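Local coordinates for Cry23AA1 (Bacillus thuringiensis, PDB 4RHZ), which binds zinc and, in complex with Cry37Aa1, probably acts as the aerolysin-type pore-forming partner of a binary toxin, at residues Thr43-Glu48 / Phe101-Val106; Pro66-Val71 / Lys139-Pro144; His132-Ser137 / Leu225-Gln230; Val231-Leu236 / Ile246-Asn251. One frame throughout, in Å; residues are numbered along the deposited sequence.

Contact 1 (Thr43-Glu48 / Phe101-Val106)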
# COMPACT_ATOMS: atom_id res chain seq x y z
N THR A 43 5.59 -10.70 -1.27
CA THR A 43 6.24 -9.63 -1.98
C THR A 43 5.29 -8.82 -2.90
O THR A 43 5.67 -7.76 -3.44
CB THR A 43 7.46 -10.20 -2.68
OG1 THR A 43 8.32 -9.14 -3.07
CG2 THR A 43 7.07 -11.04 -3.87
N GLU A 44 4.06 -9.31 -3.07
CA GLU A 44 3.02 -8.65 -3.84
C GLU A 44 2.07 -7.99 -2.90
O GLU A 44 1.33 -8.68 -2.19
CB GLU A 44 2.22 -9.66 -4.70
CG GLU A 44 2.94 -10.18 -5.95
CD GLU A 44 2.31 -9.61 -7.25
OE1 GLU A 44 1.14 -10.01 -7.57
OE2 GLU A 44 2.99 -8.78 -7.93
N ILE A 45 2.06 -6.67 -2.88
CA ILE A 45 1.13 -6.00 -2.01
C ILE A 45 -0.24 -6.38 -2.53
O ILE A 45 -0.52 -6.18 -3.70
CB ILE A 45 1.27 -4.46 -2.05
CG1 ILE A 45 2.73 -3.99 -1.84
CG2 ILE A 45 0.30 -3.80 -1.09
CD1 ILE A 45 3.43 -4.78 -0.75
N PRO A 46 -1.10 -6.91 -1.66
CA PRO A 46 -2.42 -7.29 -2.21
C PRO A 46 -3.44 -6.15 -2.24
O PRO A 46 -4.60 -6.41 -2.32
CB PRO A 46 -2.88 -8.41 -1.22
CG PRO A 46 -2.36 -7.87 0.14
CD PRO A 46 -1.03 -7.13 -0.20
N THR A 47 -3.03 -4.91 -2.07
CA THR A 47 -4.00 -3.82 -2.10
C THR A 47 -3.60 -2.98 -3.33
O THR A 47 -2.40 -2.65 -3.52
CB THR A 47 -3.92 -3.01 -0.80
OG1 THR A 47 -4.49 -3.81 0.26
CG2 THR A 47 -4.76 -1.74 -0.88
N GLU A 48 -4.56 -2.65 -4.19
CA GLU A 48 -4.17 -1.93 -5.42
C GLU A 48 -3.74 -0.48 -5.16
O GLU A 48 -4.25 0.18 -4.24
CB GLU A 48 -5.33 -1.94 -6.43
CG GLU A 48 -5.63 -3.31 -7.12
CD GLU A 48 -6.67 -3.15 -8.26
OE1 GLU A 48 -7.12 -1.99 -8.53
OE2 GLU A 48 -7.03 -4.17 -8.89
N PHE A 101 13.95 -4.28 0.26
CA PHE A 101 12.84 -5.03 -0.28
C PHE A 101 12.27 -4.43 -1.62
O PHE A 101 12.11 -3.19 -1.79
CB PHE A 101 11.68 -5.07 0.71
CG PHE A 101 12.03 -5.43 2.13
CD1 PHE A 101 12.50 -4.45 3.01
CD2 PHE A 101 11.77 -6.72 2.62
CE1 PHE A 101 12.76 -4.74 4.30
CE2 PHE A 101 12.03 -7.02 3.92
CZ PHE A 101 12.53 -6.04 4.77
N LYS A 102 11.90 -5.31 -2.53
CA LYS A 102 11.29 -4.92 -3.79
C LYS A 102 9.88 -5.41 -3.73
O LYS A 102 9.68 -6.62 -3.75
CB LYS A 102 12.02 -5.59 -4.94
CG LYS A 102 13.49 -5.16 -5.04
CD LYS A 102 13.72 -3.86 -5.92
CE LYS A 102 15.21 -3.52 -6.17
NZ LYS A 102 15.83 -4.40 -7.22
N PHE A 103 8.91 -4.49 -3.61
CA PHE A 103 7.53 -4.89 -3.59
C PHE A 103 6.82 -4.58 -4.93
O PHE A 103 7.07 -3.54 -5.56
CB PHE A 103 6.78 -4.24 -2.45
CG PHE A 103 7.26 -4.63 -1.07
CD1 PHE A 103 7.58 -3.64 -0.13
CD2 PHE A 103 7.36 -5.95 -0.68
CE1 PHE A 103 8.00 -3.96 1.18
CE2 PHE A 103 7.80 -6.30 0.63
CZ PHE A 103 8.12 -5.30 1.56
N GLY A 104 5.99 -5.51 -5.39
CA GLY A 104 5.08 -5.25 -6.50
C GLY A 104 3.66 -5.07 -5.99
O GLY A 104 3.38 -5.25 -4.80
N PHE A 105 2.74 -4.74 -6.89
CA PHE A 105 1.32 -4.65 -6.53
C PHE A 105 0.48 -5.61 -7.38
O PHE A 105 0.68 -5.67 -8.58
CB PHE A 105 0.84 -3.22 -6.71
CG PHE A 105 1.44 -2.27 -5.75
CD1 PHE A 105 2.69 -1.73 -5.98
CD2 PHE A 105 0.76 -1.92 -4.60
CE1 PHE A 105 3.24 -0.87 -5.07
CE2 PHE A 105 1.30 -1.04 -3.72
CZ PHE A 105 2.54 -0.51 -3.95
N VAL A 106 -0.44 -6.35 -6.76
CA VAL A 106 -1.19 -7.36 -7.51
C VAL A 106 -2.05 -6.68 -8.57
O VAL A 106 -2.63 -5.60 -8.37
CB VAL A 106 -2.11 -8.34 -6.65
CG1 VAL A 106 -1.27 -9.44 -5.83
CG2 VAL A 106 -3.11 -7.57 -5.78
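The short strand 44-45 runs parallel to the end of strand 96-105, Glu44 abreast of Gly104 and Ile45 of Phe105, with the CA atoms of the latter pair 4.7 Å apart. Gly104 N bonds to Thr43 O nearly along its C=O axis. Ile45 then spends both its backbone groups on the neighbours of its partner: its N meets Gly104 O at 2.7 Å from above the carbonyl plane, and its O receives Val106 N at 3.1 Å. This is the ladder of a parallel pair, and it adds an outermost strand to the small four-stranded mixed sheet of this aerolysin-family protein. On the face carrying Ile45 and Phe105 the two side chains lie side by side. Ile45 CG1, anti to the carbonyl carbon (chi1 -51°), sits over one face of the Phe105 ring, 4.0 Å from its centroid, as a CH-pi contact. Thr47 O comes to the edge of that ring, 3.4 Å from Phe105 CD2. At the tip of the isoleucine, Ile45 CD1 touches Phe103 CB at 3.8 Å, and Tyr159 and Val161 of strand 146-179 add to this apolar cluster. On the other face Glu44 bends at chi2 (-109°), which brings its OE1 within 3.0 Å of Val106 CG1.

Contact 2 (Pro66-Val71 / Lys139-Pro144)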
# COMPACT_ATOMS: atom_id res chain seq x y z
N PRO A 66 -5.70 26.22 -33.78
CA PRO A 66 -5.12 25.54 -32.65
C PRO A 66 -4.19 26.44 -31.83
O PRO A 66 -3.53 27.32 -32.40
CB PRO A 66 -4.34 24.37 -33.29
CG PRO A 66 -4.99 24.11 -34.59
CD PRO A 66 -5.53 25.47 -35.04
N VAL A 67 -4.14 26.20 -30.51
CA VAL A 67 -3.19 26.88 -29.63
C VAL A 67 -2.34 25.83 -28.90
O VAL A 67 -2.76 24.67 -28.73
CB VAL A 67 -3.91 27.82 -28.62
CG1 VAL A 67 -2.92 28.65 -27.84
CG2 VAL A 67 -4.87 28.75 -29.35
N GLU A 68 -1.14 26.20 -28.47
CA GLU A 68 -0.31 25.33 -27.65
C GLU A 68 -0.43 25.96 -26.30
O GLU A 68 -0.44 27.18 -26.19
CB GLU A 68 1.14 25.30 -28.12
CG GLU A 68 1.28 24.65 -29.53
CD GLU A 68 2.53 23.79 -29.72
OE1 GLU A 68 2.43 22.71 -30.36
OE2 GLU A 68 3.62 24.19 -29.25
N SER A 69 -0.58 25.12 -25.27
CA SER A 69 -0.69 25.64 -23.91
C SER A 69 0.13 24.73 -22.99
O SER A 69 0.05 23.48 -23.07
CB SER A 69 -2.15 25.65 -23.51
OG SER A 69 -2.40 26.50 -22.41
N THR A 70 0.93 25.36 -22.15
CA THR A 70 1.69 24.62 -21.16
C THR A 70 0.94 24.53 -19.83
O THR A 70 0.59 25.55 -19.26
CB THR A 70 3.07 25.25 -20.99
OG1 THR A 70 3.80 24.96 -22.19
CG2 THR A 70 3.86 24.59 -19.80
N VAL A 71 0.65 23.30 -19.35
CA VAL A 71 0.06 23.17 -17.98
C VAL A 71 1.07 22.51 -17.03
O VAL A 71 1.67 21.48 -17.36
CB VAL A 71 -1.29 22.38 -17.93
CG1 VAL A 71 -2.41 23.20 -18.58
CG2 VAL A 71 -1.17 21.06 -18.66
N LYS A 139 2.77 20.10 -22.63
CA LYS A 139 2.43 21.14 -23.56
C LYS A 139 1.32 20.53 -24.38
O LYS A 139 1.49 19.53 -25.07
CB LYS A 139 3.63 21.44 -24.42
CG LYS A 139 3.72 22.87 -24.95
CD LYS A 139 4.53 22.85 -26.30
CE LYS A 139 5.21 24.18 -26.59
NZ LYS A 139 6.46 24.01 -27.42
N VAL A 140 0.14 21.09 -24.27
CA VAL A 140 -0.94 20.48 -25.01
C VAL A 140 -1.37 21.37 -26.18
O VAL A 140 -1.30 22.60 -26.12
CB VAL A 140 -2.17 20.17 -24.09
CG1 VAL A 140 -2.64 21.41 -23.38
CG2 VAL A 140 -3.33 19.61 -24.93
N THR A 141 -1.83 20.71 -27.22
CA THR A 141 -2.42 21.39 -28.35
C THR A 141 -3.93 21.36 -28.20
O THR A 141 -4.53 20.28 -28.18
CB THR A 141 -2.02 20.69 -29.64
OG1 THR A 141 -0.61 20.78 -29.79
CG2 THR A 141 -2.71 21.34 -30.86
N ILE A 142 -4.52 22.53 -28.07
CA ILE A 142 -5.97 22.63 -27.96
C ILE A 142 -6.65 22.99 -29.30
O ILE A 142 -6.54 24.15 -29.75
CB ILE A 142 -6.35 23.70 -26.95
CG1 ILE A 142 -5.57 23.47 -25.65
CG2 ILE A 142 -7.86 23.68 -26.75
CD1 ILE A 142 -5.67 24.56 -24.71
N PRO A 143 -7.40 22.05 -29.91
CA PRO A 143 -8.09 22.43 -31.13
C PRO A 143 -8.99 23.64 -30.94
O PRO A 143 -9.27 24.05 -29.84
CB PRO A 143 -8.92 21.18 -31.50
CG PRO A 143 -8.10 20.03 -30.93
CD PRO A 143 -7.60 20.63 -29.59
N PRO A 144 -9.40 24.22 -32.07
CA PRO A 144 -10.18 25.45 -32.09
C PRO A 144 -11.52 25.16 -31.49
O PRO A 144 -12.01 24.07 -31.68
CB PRO A 144 -10.37 25.74 -33.60
CG PRO A 144 -9.36 24.86 -34.34
CD PRO A 144 -9.06 23.70 -33.42
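Two long strands of the elongated, aerolysin-type beta fold, 67-90 and 126-142, meet here as a twisted antiparallel pair, far from the zinc site. Lys139 stands beside Thr70 in a non-hydrogen-bonded pair; its chain, with CG anti to the backbone N (chi1 -151°), stays extended and crosses Glu68 obliquely. Glu68 bends at chi2, so that its OE2 lies 3.4 Å from Lys139 NZ in a salt bridge and packs closer still to the Lys139 CE methylene, at 3.1 Å. Next comes Val140, paired with Ser69 through two bonds: its N donates to Ser69 O at 2.7 Å, in the carbonyl plane, and its O accepts Ser69 N nearly along the C=O axis. Thr141 returns to the face of Glu68 and Lys139, where its hydroxyl stands alongside the carboxylate, OG1 3.6 Å from Glu68 OE1. Ile142 repeats the two-bond pattern with Val67, its N reaching Val67 O at 2.8 Å. On the face opposite the charged pair, its CD1 leans on Ser69 CB, and Val59 of strand 50-61 packs against both residues. Ile142 O also takes a hydrogen bond from Asn61 ND2. Beyond the strand, Pro144 lies alongside Pro66, ring carbon against ring carbon, Pro144 CG being 3.9 Å from Pro66 CD.

Contact 3 (His132-Ser137 / Leu225-Gln230)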
# COMPACT_ATOMS: atom_id res chain seq x y z
N HIS A 132 7.85 15.16 -0.16
CA HIS A 132 8.32 15.11 -1.52
C HIS A 132 7.50 16.10 -2.35
O HIS A 132 6.31 16.32 -2.12
CB HIS A 132 8.34 13.67 -2.05
CG HIS A 132 9.57 12.91 -1.65
ND1 HIS A 132 10.85 13.42 -1.78
CD2 HIS A 132 9.73 11.67 -1.11
CE1 HIS A 132 11.73 12.54 -1.35
NE2 HIS A 132 11.08 11.47 -0.95
N THR A 133 8.18 16.77 -3.26
CA THR A 133 7.53 17.78 -4.10
C THR A 133 7.50 17.17 -5.47
O THR A 133 8.56 16.95 -6.08
CB THR A 133 8.30 19.12 -4.09
OG1 THR A 133 8.23 19.67 -2.77
CG2 THR A 133 7.63 20.15 -5.08
N TRP A 134 6.30 16.80 -5.91
CA TRP A 134 6.04 16.38 -7.29
C TRP A 134 5.89 17.66 -8.14
O TRP A 134 5.30 18.62 -7.72
CB TRP A 134 4.76 15.52 -7.37
CG TRP A 134 4.86 14.25 -6.57
CD1 TRP A 134 4.77 14.13 -5.22
CD2 TRP A 134 5.09 12.92 -7.08
NE1 TRP A 134 4.95 12.81 -4.85
CE2 TRP A 134 5.14 12.05 -5.97
CE3 TRP A 134 5.30 12.40 -8.35
CZ2 TRP A 134 5.39 10.67 -6.09
CZ3 TRP A 134 5.53 11.04 -8.48
CH2 TRP A 134 5.58 10.18 -7.34
N SER A 135 6.51 17.70 -9.31
CA SER A 135 6.29 18.80 -10.24
C SER A 135 6.25 18.27 -11.68
O SER A 135 7.10 17.51 -12.10
CB SER A 135 7.35 19.90 -10.04
OG SER A 135 7.20 20.48 -8.74
N ASP A 136 5.24 18.64 -12.43
CA ASP A 136 5.14 18.05 -13.73
C ASP A 136 4.57 19.11 -14.66
O ASP A 136 3.81 20.01 -14.22
CB ASP A 136 4.17 16.84 -13.65
CG ASP A 136 4.78 15.58 -12.95
OD1 ASP A 136 4.34 15.24 -11.81
OD2 ASP A 136 5.65 14.91 -13.57
N SER A 137 4.88 19.01 -15.95
CA SER A 137 4.22 19.88 -16.92
C SER A 137 4.27 19.28 -18.27
O SER A 137 5.05 18.36 -18.54
CB SER A 137 4.81 21.27 -16.94
OG SER A 137 6.12 21.15 -17.34
N LEU A 225 3.36 6.92 -5.68
CA LEU A 225 4.18 6.12 -6.55
C LEU A 225 4.50 6.76 -7.87
O LEU A 225 5.57 6.50 -8.42
CB LEU A 225 3.51 4.81 -6.85
CG LEU A 225 3.04 3.96 -5.67
CD1 LEU A 225 2.11 2.90 -6.28
CD2 LEU A 225 4.28 3.28 -4.96
N ARG A 226 3.55 7.54 -8.41
CA ARG A 226 3.69 8.23 -9.69
C ARG A 226 2.60 9.25 -9.89
O ARG A 226 1.53 9.18 -9.21
CB ARG A 226 3.74 7.29 -10.86
CG ARG A 226 2.76 6.20 -10.77
CD ARG A 226 2.23 5.99 -12.09
NE ARG A 226 2.59 4.72 -12.64
CZ ARG A 226 2.89 4.52 -13.93
NH1 ARG A 226 2.93 5.54 -14.81
NH2 ARG A 226 3.18 3.28 -14.33
N SER A 227 2.92 10.24 -10.73
CA SER A 227 2.03 11.34 -11.08
C SER A 227 1.61 11.09 -12.54
O SER A 227 2.35 10.47 -13.34
CB SER A 227 2.72 12.70 -10.90
OG SER A 227 3.83 12.81 -11.82
N ILE A 228 0.38 11.47 -12.86
CA ILE A 228 -0.16 11.36 -14.19
C ILE A 228 -0.89 12.71 -14.48
O ILE A 228 -1.48 13.34 -13.56
CB ILE A 228 -1.15 10.20 -14.24
CG1 ILE A 228 -0.42 8.88 -14.15
CG2 ILE A 228 -1.95 10.20 -15.56
CD1 ILE A 228 -1.35 7.69 -13.87
N ILE A 229 -0.82 13.19 -15.73
CA ILE A 229 -1.61 14.35 -16.18
C ILE A 229 -2.70 13.82 -17.06
O ILE A 229 -2.43 13.18 -18.08
CB ILE A 229 -0.77 15.36 -16.91
CG1 ILE A 229 0.19 16.02 -15.88
CG2 ILE A 229 -1.67 16.42 -17.54
CD1 ILE A 229 1.29 16.81 -16.49
N GLN A 230 -3.94 14.00 -16.65
CA GLN A 230 -5.00 13.35 -17.36
C GLN A 230 -5.75 14.45 -18.13
O GLN A 230 -6.28 15.40 -17.53
CB GLN A 230 -5.94 12.67 -16.32
CG GLN A 230 -7.28 12.23 -16.83
CD GLN A 230 -8.27 11.93 -15.72
OE1 GLN A 230 -8.10 10.93 -15.00
NE2 GLN A 230 -9.35 12.73 -15.62
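Strand 126-142 carries two ligands of the zinc ion, Glu130 and His132, which His79 joins from strand 67-90, and two and four residues after His132, Trp134 and Asp136 turn inward to meet strand 211-235. The tryptophan, CG anti to the carbonyl carbon (chi1 -63°), lays the six-membered part of its indole obliquely against the opposing backbone. Trp134 CH2 comes within 3.5 Å of Arg226 N, and its CE3 within 3.6 Å of Ser227 CB. The backbone it meets is irregular, for Leu225 and Arg226 together face Gln155 in a classic beta bulge. Beside the indole, Ser227 OG takes the crowded position between its backbone N and carbonyl carbon (chi1 64°) and donates to Asp136 OD1 in a very short bond of 2.5 Å. The hydroxyl approaches from above the carboxylate plane. In this buried setting the carboxylate is well satisfied: Tyr152 OH also bonds to OD1 and Ser253 OG to OD2, while Ser253 N holds the serine hydroxyl. Ile229 CD1 lies 4.0 Å from Asp136 CB. With axes 8.3 Å apart, crossing at -31°, the strands pack through their side chains, consistent with facing layers of a beta sandwich, here formed by the curled sheet of the aerolysin-family fold.

Contact 4 (Val231-Leu236 / Ile246-Asn251)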
# COMPACT_ATOMS: atom_id res chain seq x y z
N VAL A 231 -5.80 14.31 -19.45
CA VAL A 231 -6.30 15.44 -20.29
C VAL A 231 -7.56 15.07 -21.00
O VAL A 231 -7.59 14.10 -21.81
CB VAL A 231 -5.25 15.92 -21.30
CG1 VAL A 231 -5.83 17.13 -22.15
CG2 VAL A 231 -3.95 16.40 -20.56
N THR A 232 -8.60 15.85 -20.72
CA THR A 232 -9.87 15.73 -21.47
C THR A 232 -10.15 16.93 -22.41
O THR A 232 -10.18 18.08 -21.96
CB THR A 232 -11.08 15.57 -20.47
OG1 THR A 232 -10.85 14.38 -19.67
CG2 THR A 232 -12.32 15.34 -21.21
N GLU A 233 -10.39 16.65 -23.70
CA GLU A 233 -10.79 17.76 -24.63
C GLU A 233 -12.26 17.63 -24.87
O GLU A 233 -12.71 16.56 -25.16
CB GLU A 233 -10.16 17.64 -26.01
CG GLU A 233 -8.73 17.40 -26.06
CD GLU A 233 -8.12 17.36 -27.52
OE1 GLU A 233 -8.86 17.47 -28.56
OE2 GLU A 233 -6.89 17.20 -27.59
N TYR A 234 -12.98 18.72 -24.76
CA TYR A 234 -14.37 18.72 -25.06
C TYR A 234 -14.73 19.95 -25.91
O TYR A 234 -14.17 21.04 -25.76
CB TYR A 234 -15.21 18.71 -23.81
CG TYR A 234 -16.55 18.08 -24.07
CD1 TYR A 234 -16.70 16.68 -24.04
CD2 TYR A 234 -17.67 18.87 -24.34
CE1 TYR A 234 -17.94 16.08 -24.27
CE2 TYR A 234 -18.91 18.27 -24.57
CZ TYR A 234 -19.03 16.88 -24.54
OH TYR A 234 -20.23 16.29 -24.76
N PRO A 235 -15.63 19.75 -26.86
CA PRO A 235 -16.09 20.88 -27.75
C PRO A 235 -16.73 22.01 -26.99
O PRO A 235 -17.50 21.77 -26.05
CB PRO A 235 -17.15 20.23 -28.63
CG PRO A 235 -17.07 18.68 -28.35
CD PRO A 235 -15.80 18.45 -27.55
N LEU A 236 -16.38 23.24 -27.33
CA LEU A 236 -17.19 24.38 -26.87
C LEU A 236 -18.52 24.53 -27.64
O LEU A 236 -18.62 24.16 -28.81
CB LEU A 236 -16.38 25.66 -26.91
CG LEU A 236 -15.42 25.76 -25.72
CD1 LEU A 236 -14.35 26.82 -26.05
CD2 LEU A 236 -16.22 26.06 -24.38
N ILE A 246 -12.37 13.64 -26.08
CA ILE A 246 -11.40 12.59 -25.88
C ILE A 246 -10.69 12.79 -24.53
O ILE A 246 -10.37 13.95 -24.15
CB ILE A 246 -10.39 12.51 -27.05
CG1 ILE A 246 -9.49 11.26 -26.90
CG2 ILE A 246 -9.57 13.82 -27.22
CD1 ILE A 246 -8.46 11.08 -28.03
N THR A 247 -10.44 11.68 -23.80
CA THR A 247 -9.55 11.72 -22.66
C THR A 247 -8.27 10.92 -22.91
O THR A 247 -8.35 9.76 -23.28
CB THR A 247 -10.23 11.19 -21.41
OG1 THR A 247 -11.35 12.04 -21.04
CG2 THR A 247 -9.20 11.09 -20.21
N TYR A 248 -7.10 11.53 -22.74
CA TYR A 248 -5.83 10.76 -22.86
C TYR A 248 -4.92 11.08 -21.65
O TYR A 248 -5.14 12.07 -20.95
CB TYR A 248 -5.08 11.05 -24.19
CG TYR A 248 -4.78 12.53 -24.41
CD1 TYR A 248 -3.52 13.06 -24.12
CD2 TYR A 248 -5.75 13.40 -24.92
CE1 TYR A 248 -3.25 14.42 -24.29
CE2 TYR A 248 -5.49 14.78 -25.12
CZ TYR A 248 -4.25 15.27 -24.82
OH TYR A 248 -3.99 16.64 -24.97
N LEU A 249 -3.93 10.23 -21.37
CA LEU A 249 -3.13 10.38 -20.14
C LEU A 249 -1.69 10.51 -20.47
O LEU A 249 -1.17 9.76 -21.28
CB LEU A 249 -3.30 9.17 -19.26
CG LEU A 249 -4.73 8.81 -18.86
CD1 LEU A 249 -4.74 7.40 -18.28
CD2 LEU A 249 -5.32 9.77 -17.94
N ILE A 250 -1.04 11.49 -19.86
CA ILE A 250 0.37 11.73 -20.09
C ILE A 250 1.13 11.38 -18.76
O ILE A 250 0.82 11.93 -17.70
CB ILE A 250 0.57 13.23 -20.40
CG1 ILE A 250 -0.13 13.63 -21.70
CG2 ILE A 250 2.11 13.59 -20.45
CD1 ILE A 250 -0.35 15.14 -21.73
N ASN A 251 2.08 10.45 -18.81
CA ASN A 251 2.95 10.20 -17.66
C ASN A 251 3.68 11.43 -17.20
O ASN A 251 4.27 12.14 -18.03
CB ASN A 251 3.93 9.13 -17.99
CG ASN A 251 3.24 7.86 -18.17
OD1 ASN A 251 2.26 7.55 -17.45
ND2 ASN A 251 3.70 7.10 -19.14
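Strands 231-235 and 246-251 run antiparallel, their axes 4.7 Å apart, as the two arms of a beta hairpin. Val231 and Tyr248 form one hydrogen-bonded pair, in which Val231 N meets Tyr248 O at 2.8 Å, almost exactly along the C=O axis. Glu233 and Ile246 form the next, with Glu233 N 2.7 Å from Ile246 O. On the face carrying these four residues, Tyr248 CG occupies the crowded position between the backbone N and the carbonyl carbon (chi1 56°), which lays the ring alongside Val231. Val231 CB then stands over one face of it, 3.9 Å from the centroid, in a CH-pi contact, and Val231 CG1 touches Tyr248 CZ at 3.6 Å. Glu233, extended beyond CG, brings OE2 to the edge of the same ring, 3.7 Å from Tyr248 CE2, with carboxylate and ring nearly perpendicular; its aliphatic part rests on Ile246 CG2. Val140 and Val148 from neighbouring strands pack against this face. The other face is polar: between the strands Thr232 OG1 and Thr247 OG1 share a hydrogen bond of 2.8 Å, and Thr247 OG1 bonds as well to Tyr30 OH of the Cry37Aa1 chain. Gln72 of that chain binds Thr247 O. The hairpin is thus two-sided, largely apolar and aromatic, apart from the Glu233 carboxylate, where it packs on its own chain, hydroxyl-rich where it receives the partner protein.

From the N terminus, contact 1 closes a loop of 52 residues between strands 44-45 and 96-105. Contact 2 opens inside that loop and closes beyond it, so the two cross, though their nearest atoms stay about 26 Å apart. Contact 3 starts on strand 126-142 before contact 2 has finished there and in turn crosses it, carrying the chain over to strand 211-235. Contact 4 follows in series as a hairpin closed over nine residues. Leu225 of contact 3 packs on Phe105 of contact 1, tying the small sheet to the large one, while Tyr248 of contact 4 touches Val140 of contact 2. Contacts 2, 3 and 4, all on the same side of the chain's centre, tie together the large sheet's long strands.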